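Local coordinates for carbohydrate-binding protein (Flavonifractor plautii, PDB 6N1B) that removes the acetyl group from N-acetylgalactosamine, probably that of the blood group A antigen, in a gut bacterial pathway that converts A to O type blood, at residues G143-I154 / D190-R201; Y341-M352 / A392-M400. All blocks are in the same frame, centred on the assembly; numbering follows the deposited sequence.

How the contacts relate
Contact 1 (143-154 with 190-201) and contact 2 (341-352 with 392-400) follow each other along the chain, the first closing before the second opens. They belong to different four-stranded sheets, consistent with separate blades of a five-bladed beta-propeller. Their centres are 37 Å apart, on opposite sides of the centre of the chain, and their nearest atoms are about 22 Å apart. Contact 1 reaches toward the glycan, with the Arg201 side chain about 7 Å from the bound alpha-L-fucose and alpha-D-galactose. Contact 2, whose Tyr341 side chain is about 12 Å from a bound calcium ion, lies where the last long strand passes into helix 396-404.

Contact 1: G143-I154 / D190-R201; sequences GGGVGAEVRLRI and DDFITAIASPDR
A classic beta bulge marks the outer strand pair of a propeller-like sheet: Ala195 and Ile196 both face Val150, and both their backbone N atoms donate to Val150 O, at 2.8 Å from Ala195 N and 3.2 Å from Ile196 N. The extra residue shifts the register by one, yet the antiparallel pairing continues, from Ala148 with Ser198 to Leu152 with Ile193. On the face carrying Glu149, Arg151 and Thr194, one carboxylate oxygen is gripped from both sides of its plane: Thr194 OG1 donates to Glu149 OE1 over 2.7 Å, and Arg151 NE comes from the opposite face, 2.8 Å from Glu149 OE1, as part of a salt bridge. This fixes the guanidinium, whose face lies against the CZ end of the Phe192 ring, planes 29° apart; Phe192 CZ sits 3.4 Å above the middle of the Arg151 group. Closer to the backbone, Arg151 CD makes a CH-pi contact over the ring face, 3.9 Å from the Phe192 ring centroid. Phe192 reaches this place with CG wedged between backbone N and carbonyl carbon (chi1 64°). Val150, Leu152, Ile193 and Ile196 make an apolar layer on the other face. Where the strands part, water 1 donates to Gly145 O (2.6 Å) and Pro199 O (2.7 Å). Beyond it, Arg201 NH1 bonds to the backbone O of Asp141, a glycan-pocket residue, and Arg201 NE pairs with Asp227, consistent with a second-shell position beside the sugar site. Strand 193-198 is one edge of its four-stranded sheet, while strand 131-140 flanks 148-155 on the other side and supplies Trp138, a cation-pi partner of Arg151.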
loop_
_atom_site.group_PDB
_atom_site.type_symbol
_atom_site.label_atom_id
_atom_site.label_comp_id
_atom_site.label_asym_id
_atom_site.label_seq_id
_atom_site.Cartn_x
_atom_site.Cartn_y
_atom_site.Cartn_z
ATOM N N GLY A 143 -17.479 2.570 17.832
ATOM C CA GLY A 143 -16.935 3.129 19.014
ATOM C C GLY A 143 -17.313 2.311 20.245
ATOM O O GLY A 143 -18.440 1.809 20.399
ATOM N N GLY A 144 -16.280 2.067 21.040
ATOM C CA GLY A 144 -16.408 1.178 22.217
ATOM C C GLY A 144 -16.368 -0.339 21.899
ATOM O O GLY A 144 -16.586 -1.191 22.770
ATOM N N GLY A 145 -16.164 -0.631 20.596
ATOM C CA GLY A 145 -15.906 -1.977 20.101
ATOM C C GLY A 145 -14.523 -2.523 20.454
ATOM O O GLY A 145 -13.851 -2.058 21.377
ATOM N N VAL A 146 -14.120 -3.560 19.721
ATOM C CA VAL A 146 -12.913 -4.288 20.030
ATOM C C VAL A 146 -11.595 -3.680 19.501
ATOM O O VAL A 146 -10.497 -4.164 19.776
ATOM C CB VAL A 146 -13.030 -5.782 19.633
ATOM C CG1 VAL A 146 -14.225 -6.470 20.277
ATOM C CG2 VAL A 146 -12.999 -5.996 18.105
ATOM N N GLY A 147 -11.682 -2.628 18.700
ATOM C CA GLY A 147 -10.532 -2.009 18.104
ATOM C C GLY A 147 -10.209 -2.508 16.717
ATOM O O GLY A 147 -11.059 -2.583 15.858
ATOM N N ALA A 148 -8.929 -2.828 16.496
ATOM C CA ALA A 148 -8.472 -3.231 15.174
ATOM C C ALA A 148 -7.349 -4.240 15.280
ATOM O O ALA A 148 -6.782 -4.494 16.378
ATOM C CB ALA A 148 -7.975 -2.029 14.383
ATOM N N GLU A 149 -6.990 -4.814 14.135
ATOM C CA GLU A 149 -5.919 -5.759 14.060
ATOM C C GLU A 149 -5.153 -5.556 12.732
ATOM O O GLU A 149 -5.721 -5.139 11.727
ATOM C CB GLU A 149 -6.411 -7.217 14.055
ATOM C CG GLU A 149 -7.057 -7.646 15.362
ATOM C CD GLU A 149 -7.485 -9.090 15.404
ATOM O OE1 GLU A 149 -7.274 -9.851 14.429
ATOM O OE2 GLU A 149 -8.009 -9.515 16.444
ATOM N N VAL A 150 -3.858 -5.856 12.762
ATOM C CA VAL A 150 -3.099 -6.183 11.531
ATOM C C VAL A 150 -3.122 -7.669 11.364
ATOM O O VAL A 150 -2.733 -8.379 12.309
ATOM C CB VAL A 150 -1.660 -5.578 11.546
ATOM C CG1 VAL A 150 -0.907 -6.049 10.325
ATOM C CG2 VAL A 150 -1.703 -4.068 11.646
ATOM N N ARG A 151 -3.645 -8.144 10.246
ATOM C CA ARG A 151 -3.797 -9.578 9.923
ATOM C C ARG A 151 -2.892 -9.929 8.750
ATOM O O ARG A 151 -2.375 -9.075 8.046
ATOM C CB ARG A 151 -5.245 -9.847 9.629
ATOM C CG ARG A 151 -6.147 -9.639 10.832
ATOM C CD ARG A 151 -7.650 -9.841 10.563
ATOM N NE ARG A 151 -8.375 -9.770 11.806
ATOM C CZ ARG A 151 -9.671 -10.107 11.967
ATOM N NH1 ARG A 151 -10.437 -10.257 10.905
ATOM N NH2 ARG A 151 -10.122 -10.340 13.188
ATOM N N LEU A 152 -2.718 -11.237 8.589
ATOM C CA LEU A 152 -1.701 -11.803 7.685
ATOM C C LEU A 152 -2.201 -13.100 7.071
ATOM O O LEU A 152 -2.736 -13.995 7.801
ATOM C CB LEU A 152 -0.450 -12.065 8.478
ATOM C CG LEU A 152 0.672 -12.884 7.856
ATOM C CD1 LEU A 152 1.261 -12.226 6.604
ATOM C CD2 LEU A 152 1.767 -13.152 8.873
ATOM N N ARG A 153 -2.047 -13.179 5.753
ATOM C CA ARG A 153 -2.212 -14.479 5.037
ATOM C C ARG A 153 -0.943 -14.666 4.212
ATOM O O ARG A 153 -0.422 -13.741 3.609
ATOM C CB ARG A 153 -3.432 -14.442 4.084
ATOM C CG ARG A 153 -4.777 -14.605 4.833
ATOM C CD ARG A 153 -5.973 -14.433 3.888
ATOM N NE ARG A 153 -7.240 -14.615 4.591
ATOM C CZ ARG A 153 -7.958 -15.738 4.659
ATOM N NH1 ARG A 153 -7.579 -16.835 4.039
ATOM N NH2 ARG A 153 -9.105 -15.744 5.362
ATOM N N ILE A 154 -0.485 -15.945 4.159
ATOM C CA ILE A 154 0.756 -16.313 3.460
ATOM C C ILE A 154 0.407 -17.252 2.296
ATOM O O ILE A 154 -0.590 -18.031 2.372
ATOM C CB ILE A 154 1.685 -17.027 4.471
ATOM C CG1 ILE A 154 2.150 -16.045 5.546
ATOM C CG2 ILE A 154 2.879 -17.739 3.816
ATOM C CD1 ILE A 154 2.746 -16.653 6.790
ATOM N N ASP A 190 -11.583 -18.250 7.885
ATOM C CA ASP A 190 -11.010 -17.909 9.179
ATOM C C ASP A 190 -9.517 -18.131 9.272
ATOM O O ASP A 190 -8.876 -17.984 10.347
ATOM C CB ASP A 190 -11.659 -18.773 10.315
ATOM C CG ASP A 190 -13.127 -18.552 10.476
ATOM O OD1 ASP A 190 -13.565 -17.421 10.276
ATOM O OD2 ASP A 190 -13.816 -19.536 10.819
ATOM N N ASP A 191 -8.933 -18.495 8.140
ATOM C CA ASP A 191 -7.513 -18.856 8.090
ATOM C C ASP A 191 -6.586 -17.687 7.847
ATOM O O ASP A 191 -6.007 -17.490 6.754
ATOM C CB ASP A 191 -7.282 -19.992 7.129
ATOM C CG ASP A 191 -7.905 -21.292 7.576
ATOM O OD1 ASP A 191 -7.865 -21.596 8.781
ATOM O OD2 ASP A 191 -8.389 -22.033 6.731
ATOM N N PHE A 192 -6.432 -16.858 8.884
ATOM C CA PHE A 192 -5.467 -15.775 8.913
ATOM C C PHE A 192 -4.737 -15.793 10.227
ATOM O O PHE A 192 -5.254 -16.388 11.185
ATOM C CB PHE A 192 -6.149 -14.391 8.600
ATOM C CG PHE A 192 -7.157 -13.991 9.623
ATOM C CD1 PHE A 192 -6.753 -13.425 10.858
ATOM C CD2 PHE A 192 -8.518 -14.327 9.451
ATOM C CE1 PHE A 192 -7.672 -13.082 11.776
ATOM C CE2 PHE A 192 -9.412 -14.040 10.425
ATOM C CZ PHE A 192 -8.996 -13.417 11.577
ATOM N N ILE A 193 -3.657 -15.051 10.314
ATOM C CA ILE A 193 -2.908 -14.783 11.541
ATOM C C ILE A 193 -3.181 -13.362 11.972
ATOM O O ILE A 193 -3.086 -12.466 11.153
ATOM C CB ILE A 193 -1.413 -15.092 11.324
ATOM C CG1 ILE A 193 -1.137 -16.554 11.015
ATOM C CG2 ILE A 193 -0.531 -14.586 12.484
ATOM C CD1 ILE A 193 0.227 -16.898 10.497
ATOM N N THR A 194 -3.423 -13.184 13.296
ATOM C CA THR A 194 -3.451 -11.855 13.887
ATOM C C THR A 194 -2.015 -11.479 14.224
ATOM O O THR A 194 -1.407 -12.103 15.117
ATOM C CB THR A 194 -4.380 -11.749 15.067
ATOM O OG1 THR A 194 -5.703 -12.058 14.709
ATOM C CG2 THR A 194 -4.222 -10.402 15.740
ATOM N N ALA A 195 -1.409 -10.547 13.500
ATOM C CA ALA A 195 -0.044 -10.060 13.747
ATOM C C ALA A 195 -0.027 -9.106 14.904
ATOM O O ALA A 195 0.914 -9.173 15.720
ATOM C CB ALA A 195 0.530 -9.484 12.499
ATOM N N ILE A 196 -0.955 -8.153 14.978
ATOM C CA ILE A 196 -1.013 -7.105 16.007
ATOM C C ILE A 196 -2.441 -6.851 16.300
ATOM O O ILE A 196 -3.262 -6.801 15.364
ATOM C CB ILE A 196 -0.284 -5.779 15.574
ATOM C CG1 ILE A 196 1.080 -6.056 14.943
ATOM C CG2 ILE A 196 -0.125 -4.841 16.710
ATOM C CD1 ILE A 196 1.648 -4.880 14.262
ATOM N N ALA A 197 -2.770 -6.595 17.600
ATOM C CA ALA A 197 -4.112 -6.130 17.964
ATOM C C ALA A 197 -3.983 -4.836 18.751
ATOM O O ALA A 197 -3.012 -4.655 19.535
ATOM C CB ALA A 197 -4.876 -7.143 18.740
ATOM N N SER A 198 -4.983 -3.955 18.621
ATOM C CA SER A 198 -5.051 -2.757 19.468
ATOM C C SER A 198 -6.460 -2.529 19.855
ATOM O O SER A 198 -7.384 -2.701 19.099
ATOM C CB SER A 198 -4.583 -1.507 18.651
ATOM O OG SER A 198 -4.785 -0.350 19.460
ATOM N N PRO A 199 -6.680 -1.978 21.084
ATOM C CA PRO A 199 -8.020 -1.660 21.490
ATOM C C PRO A 199 -8.582 -0.367 20.830
ATOM O O PRO A 199 -9.801 -0.164 20.869
ATOM C CB PRO A 199 -7.901 -1.427 22.981
ATOM C CG PRO A 199 -6.526 -0.960 23.203
ATOM C CD PRO A 199 -5.688 -1.774 22.181
ATOM N N ASP A 200 -7.719 0.448 20.246
ATOM C CA ASP A 200 -8.181 1.660 19.522
ATOM C C ASP A 200 -8.433 1.250 18.083
ATOM O O ASP A 200 -7.835 0.265 17.577
ATOM C CB ASP A 200 -7.125 2.784 19.660
ATOM C CG ASP A 200 -7.209 3.460 21.046
ATOM O OD1 ASP A 200 -8.273 3.389 21.682
ATOM O OD2 ASP A 200 -6.242 3.897 21.493
ATOM N N ARG A 201 -9.244 2.014 17.423
ATOM C CA ARG A 201 -9.678 1.587 16.035
ATOM C C ARG A 201 -8.706 1.966 14.929
ATOM O O ARG A 201 -8.619 1.215 13.960
ATOM C CB ARG A 201 -10.990 2.267 15.674
ATOM C CG ARG A 201 -12.174 1.668 16.471
ATOM C CD ARG A 201 -13.496 2.409 16.211
ATOM N NE ARG A 201 -13.401 3.747 16.865
ATOM C CZ ARG A 201 -14.270 4.716 16.682
ATOM N NH1 ARG A 201 -15.363 4.520 15.975
ATOM N NH2 ARG A 201 -14.068 5.866 17.328
HETATM O O HOH W 1 -11.396 -1.798 22.332
HETATM O O HOH W 2 -12.426 0.736 19.836
#

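Contact 2: Y341-M352 / A392-M400; sequences YEPGSSAGDGTM and AENSFVEMM
The Tyr341 ring presents its edge to a face of the Phe396 ring in an offset edge-to-face pair, centroids 5.6 Å apart and planes at 72°. Tyr341 CE2 does the touching, 3.7 Å from Phe396 CG. Across the opposite face of Phe396 lies Met400 CG, displaced toward the rim, while Met352 CG meets the ring at its edge, 4.1 Å from Phe396 CD1. Phe396 can stand among these groups because its CG is trans to the backbone N (chi1 174°), which lays the ring between Tyr341 and Met400. Met352, bent at two torsions, also packs by its CG against Met399 SD at 3.9 Å. Backbone bonds join the two segments beside this apolar cluster. Phe396 N makes a nearly straight bond of 2.8 Å to Gly350 O, and Met352 and Asn394 exchange a pair of backbone bonds. Water 3 donates to Asp349 OD1 and Gly350 O and accepts from Ser395 OG and Val397 N, linking the turn to the start of the helix. The Tyr341 hydroxyl is tied to Asp280. Ser395 is the N-cap: Ser395 OG accepts from Glu398 N over 3.0 Å. The arrangement is thus a strand-to-helix transition capped by serine, set where strand 385-395 pairs with both 351-361 and the first modelled strand, 30-31, so that early and late strands share one sheet, consistent with the ring closure of a beta-propeller.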
loop_
_atom_site.group_PDB
_atom_site.type_symbol
_atom_site.label_atom_id
_atom_site.label_comp_id
_atom_site.label_asym_id
_atom_site.label_seq_id
_atom_site.Cartn_x
_atom_site.Cartn_y
_atom_site.Cartn_z
ATOM N N TYR A 341 12.258 0.761 -6.655
ATOM C CA TYR A 341 13.447 1.351 -7.260
ATOM C C TYR A 341 14.101 0.275 -8.137
ATOM O O TYR A 341 14.583 -0.723 -7.599
ATOM C CB TYR A 341 14.374 1.881 -6.203
ATOM C CG TYR A 341 15.635 2.475 -6.730
ATOM C CD1 TYR A 341 16.698 1.613 -7.076
ATOM C CD2 TYR A 341 15.870 3.827 -6.816
ATOM C CE1 TYR A 341 17.914 2.132 -7.508
ATOM C CE2 TYR A 341 17.075 4.380 -7.178
ATOM C CZ TYR A 341 18.092 3.504 -7.538
ATOM O OH TYR A 341 19.274 4.097 -7.915
ATOM N N GLU A 342 14.080 0.508 -9.431
ATOM C CA GLU A 342 14.645 -0.441 -10.396
ATOM C C GLU A 342 16.081 0.002 -10.650
ATOM O O GLU A 342 16.308 1.023 -11.268
ATOM C CB GLU A 342 13.817 -0.463 -11.627
ATOM C CG GLU A 342 14.315 -1.447 -12.647
ATOM C CD GLU A 342 13.339 -2.493 -13.055
ATOM O OE1 GLU A 342 13.775 -3.409 -13.685
ATOM O OE2 GLU A 342 12.106 -2.439 -12.663
ATOM N N PRO A 343 17.067 -0.822 -10.236
ATOM C CA PRO A 343 18.465 -0.357 -10.476
ATOM C C PRO A 343 18.767 -0.207 -11.949
ATOM O O PRO A 343 18.204 -0.935 -12.763
ATOM C CB PRO A 343 19.362 -1.407 -9.818
ATOM C CG PRO A 343 18.467 -2.087 -8.946
ATOM C CD PRO A 343 17.032 -2.039 -9.394
ATOM N N GLY A 344 19.655 0.732 -12.229
ATOM C CA GLY A 344 20.165 0.936 -13.560
ATOM C C GLY A 344 21.407 0.166 -13.822
ATOM O O GLY A 344 21.906 -0.598 -12.942
ATOM N N SER A 345 22.008 0.436 -14.961
ATOM C CA SER A 345 23.298 -0.206 -15.256
ATOM C C SER A 345 24.462 0.391 -14.486
ATOM O O SER A 345 25.457 -0.296 -14.263
ATOM C CB SER A 345 23.666 -0.141 -16.736
ATOM O OG SER A 345 23.483 1.141 -17.197
ATOM N N SER A 346 24.347 1.674 -14.096
ATOM C CA SER A 346 25.304 2.324 -13.223
ATOM C C SER A 346 24.739 2.478 -11.821
ATOM O O SER A 346 23.554 2.710 -11.708
ATOM C CB SER A 346 25.722 3.742 -13.715
ATOM O OG SER A 346 26.436 3.551 -14.920
ATOM N N ALA A 347 25.619 2.485 -10.843
ATOM C CA ALA A 347 25.240 2.778 -9.439
ATOM C C ALA A 347 24.601 4.077 -9.240
ATOM O O ALA A 347 25.085 5.056 -9.788
ATOM C CB ALA A 347 26.365 2.533 -8.446
ATOM N N GLY A 348 23.543 4.110 -8.463
ATOM C CA GLY A 348 22.883 5.366 -8.124
ATOM C C GLY A 348 22.091 6.048 -9.210
ATOM O O GLY A 348 21.731 7.232 -9.116
ATOM N N ASP A 349 21.712 5.291 -10.228
ATOM C CA ASP A 349 21.124 5.842 -11.402
ATOM C C ASP A 349 19.881 5.027 -11.797
ATOM O O ASP A 349 19.697 4.770 -12.996
ATOM C CB ASP A 349 22.152 5.931 -12.540
ATOM C CG ASP A 349 21.675 6.735 -13.713
ATOM O OD1 ASP A 349 20.839 7.663 -13.533
ATOM O OD2 ASP A 349 22.131 6.400 -14.832
ATOM N N GLY A 350 19.040 4.685 -10.859
ATOM C CA GLY A 350 17.936 3.815 -11.124
ATOM C C GLY A 350 16.666 4.558 -11.580
ATOM O O GLY A 350 16.652 5.762 -11.798
ATOM N N THR A 351 15.546 3.776 -11.631
ATOM C CA THR A 351 14.282 4.300 -12.064
ATOM C C THR A 351 13.261 4.069 -10.916
ATOM O O THR A 351 13.122 2.983 -10.436
ATOM C CB THR A 351 13.839 3.571 -13.335
ATOM O OG1 THR A 351 14.785 3.739 -14.384
ATOM C CG2 THR A 351 12.508 4.076 -13.813
ATOM N N MET A 352 12.555 5.174 -10.576
ATOM C CA MET A 352 11.478 5.111 -9.576
ATOM C C MET A 352 10.199 4.689 -10.324
ATOM O O MET A 352 9.721 5.464 -11.188
ATOM C CB MET A 352 11.322 6.432 -8.911
ATOM C CG MET A 352 12.384 6.602 -7.895
ATOM S SD MET A 352 12.311 5.718 -6.361
ATOM C CE MET A 352 11.005 6.567 -5.515
ATOM N N ALA A 392 3.125 6.055 -12.365
ATOM C CA ALA A 392 4.025 7.132 -12.710
ATOM C C ALA A 392 5.458 6.657 -12.573
ATOM O O ALA A 392 5.732 5.723 -11.837
ATOM C CB ALA A 392 3.715 8.290 -11.787
ATOM N N GLU A 393 6.379 7.378 -13.229
ATOM C CA GLU A 393 7.741 6.892 -13.252
ATOM C C GLU A 393 8.693 8.029 -13.517
ATOM O O GLU A 393 8.306 9.008 -14.235
ATOM C CB GLU A 393 7.895 5.890 -14.440
ATOM C CG GLU A 393 9.229 5.094 -14.477
ATOM C CD GLU A 393 9.244 4.202 -15.758
ATOM O OE1 GLU A 393 8.492 3.185 -15.740
ATOM O OE2 GLU A 393 10.009 4.572 -16.655
ATOM N N ASN A 394 9.945 7.928 -13.075
ATOM C CA ASN A 394 10.979 8.857 -13.556
ATOM C C ASN A 394 12.336 8.210 -13.209
ATOM O O ASN A 394 12.408 7.340 -12.301
ATOM C CB ASN A 394 10.876 10.258 -12.883
ATOM C CG ASN A 394 11.496 11.369 -13.695
ATOM O OD1 ASN A 394 12.089 11.110 -14.795
ATOM N ND2 ASN A 394 11.323 12.581 -13.234
ATOM N N SER A 395 13.384 8.727 -13.833
ATOM C CA SER A 395 14.728 8.535 -13.349
ATOM C C SER A 395 14.810 9.017 -11.889
ATOM O O SER A 395 14.273 10.095 -11.596
ATOM C CB SER A 395 15.691 9.397 -14.241
ATOM O OG SER A 395 16.756 9.911 -13.648
ATOM N N PHE A 396 15.473 8.247 -11.074
ATOM C CA PHE A 396 15.682 8.674 -9.665
ATOM C C PHE A 396 16.436 10.025 -9.637
ATOM O O PHE A 396 16.002 10.957 -8.894
ATOM C CB PHE A 396 16.506 7.615 -8.941
ATOM C CG PHE A 396 16.875 8.064 -7.524
ATOM C CD1 PHE A 396 15.974 8.000 -6.532
ATOM C CD2 PHE A 396 18.144 8.533 -7.232
ATOM C CE1 PHE A 396 16.329 8.381 -5.182
ATOM C CE2 PHE A 396 18.439 8.968 -5.972
ATOM C CZ PHE A 396 17.531 8.896 -4.994
ATOM N N VAL A 397 17.456 10.203 -10.480
ATOM C CA VAL A 397 18.197 11.444 -10.448
ATOM C C VAL A 397 17.308 12.598 -10.888
ATOM O O VAL A 397 17.335 13.669 -10.269
ATOM C CB VAL A 397 19.494 11.321 -11.315
ATOM C CG1 VAL A 397 20.149 12.635 -11.588
ATOM C CG2 VAL A 397 20.454 10.331 -10.678
ATOM N N GLU A 398 16.538 12.420 -11.977
ATOM C CA GLU A 398 15.725 13.535 -12.399
ATOM C C GLU A 398 14.639 13.892 -11.380
ATOM O O GLU A 398 14.319 15.077 -11.158
ATOM C CB GLU A 398 15.063 13.238 -13.803
ATOM C CG GLU A 398 16.094 13.157 -14.896
ATOM C CD GLU A 398 16.763 14.437 -15.252
ATOM O OE1 GLU A 398 16.298 15.551 -14.924
ATOM O OE2 GLU A 398 17.810 14.347 -15.996
ATOM N N MET A 399 14.094 12.871 -10.747
ATOM C CA MET A 399 13.129 13.080 -9.675
ATOM C C MET A 399 13.753 13.947 -8.561
ATOM O O MET A 399 13.141 14.948 -8.103
ATOM C CB MET A 399 12.687 11.776 -9.115
ATOM C CG MET A 399 11.744 11.888 -7.885
ATOM S SD MET A 399 11.674 10.317 -6.951
ATOM C CE MET A 399 13.290 10.264 -6.290
ATOM N N MET A 400 14.934 13.539 -8.103
ATOM C CA MET A 400 15.651 14.288 -7.014
ATOM C C MET A 400 15.928 15.741 -7.441
ATOM O O MET A 400 15.762 16.645 -6.622
ATOM C CB MET A 400 16.926 13.582 -6.693
ATOM C CG MET A 400 16.742 12.221 -6.016
ATOM S SD MET A 400 15.974 12.262 -4.390
ATOM C CE MET A 400 17.360 12.843 -3.417
HETATM O O HOH W 3 18.423 7.933 -12.289
#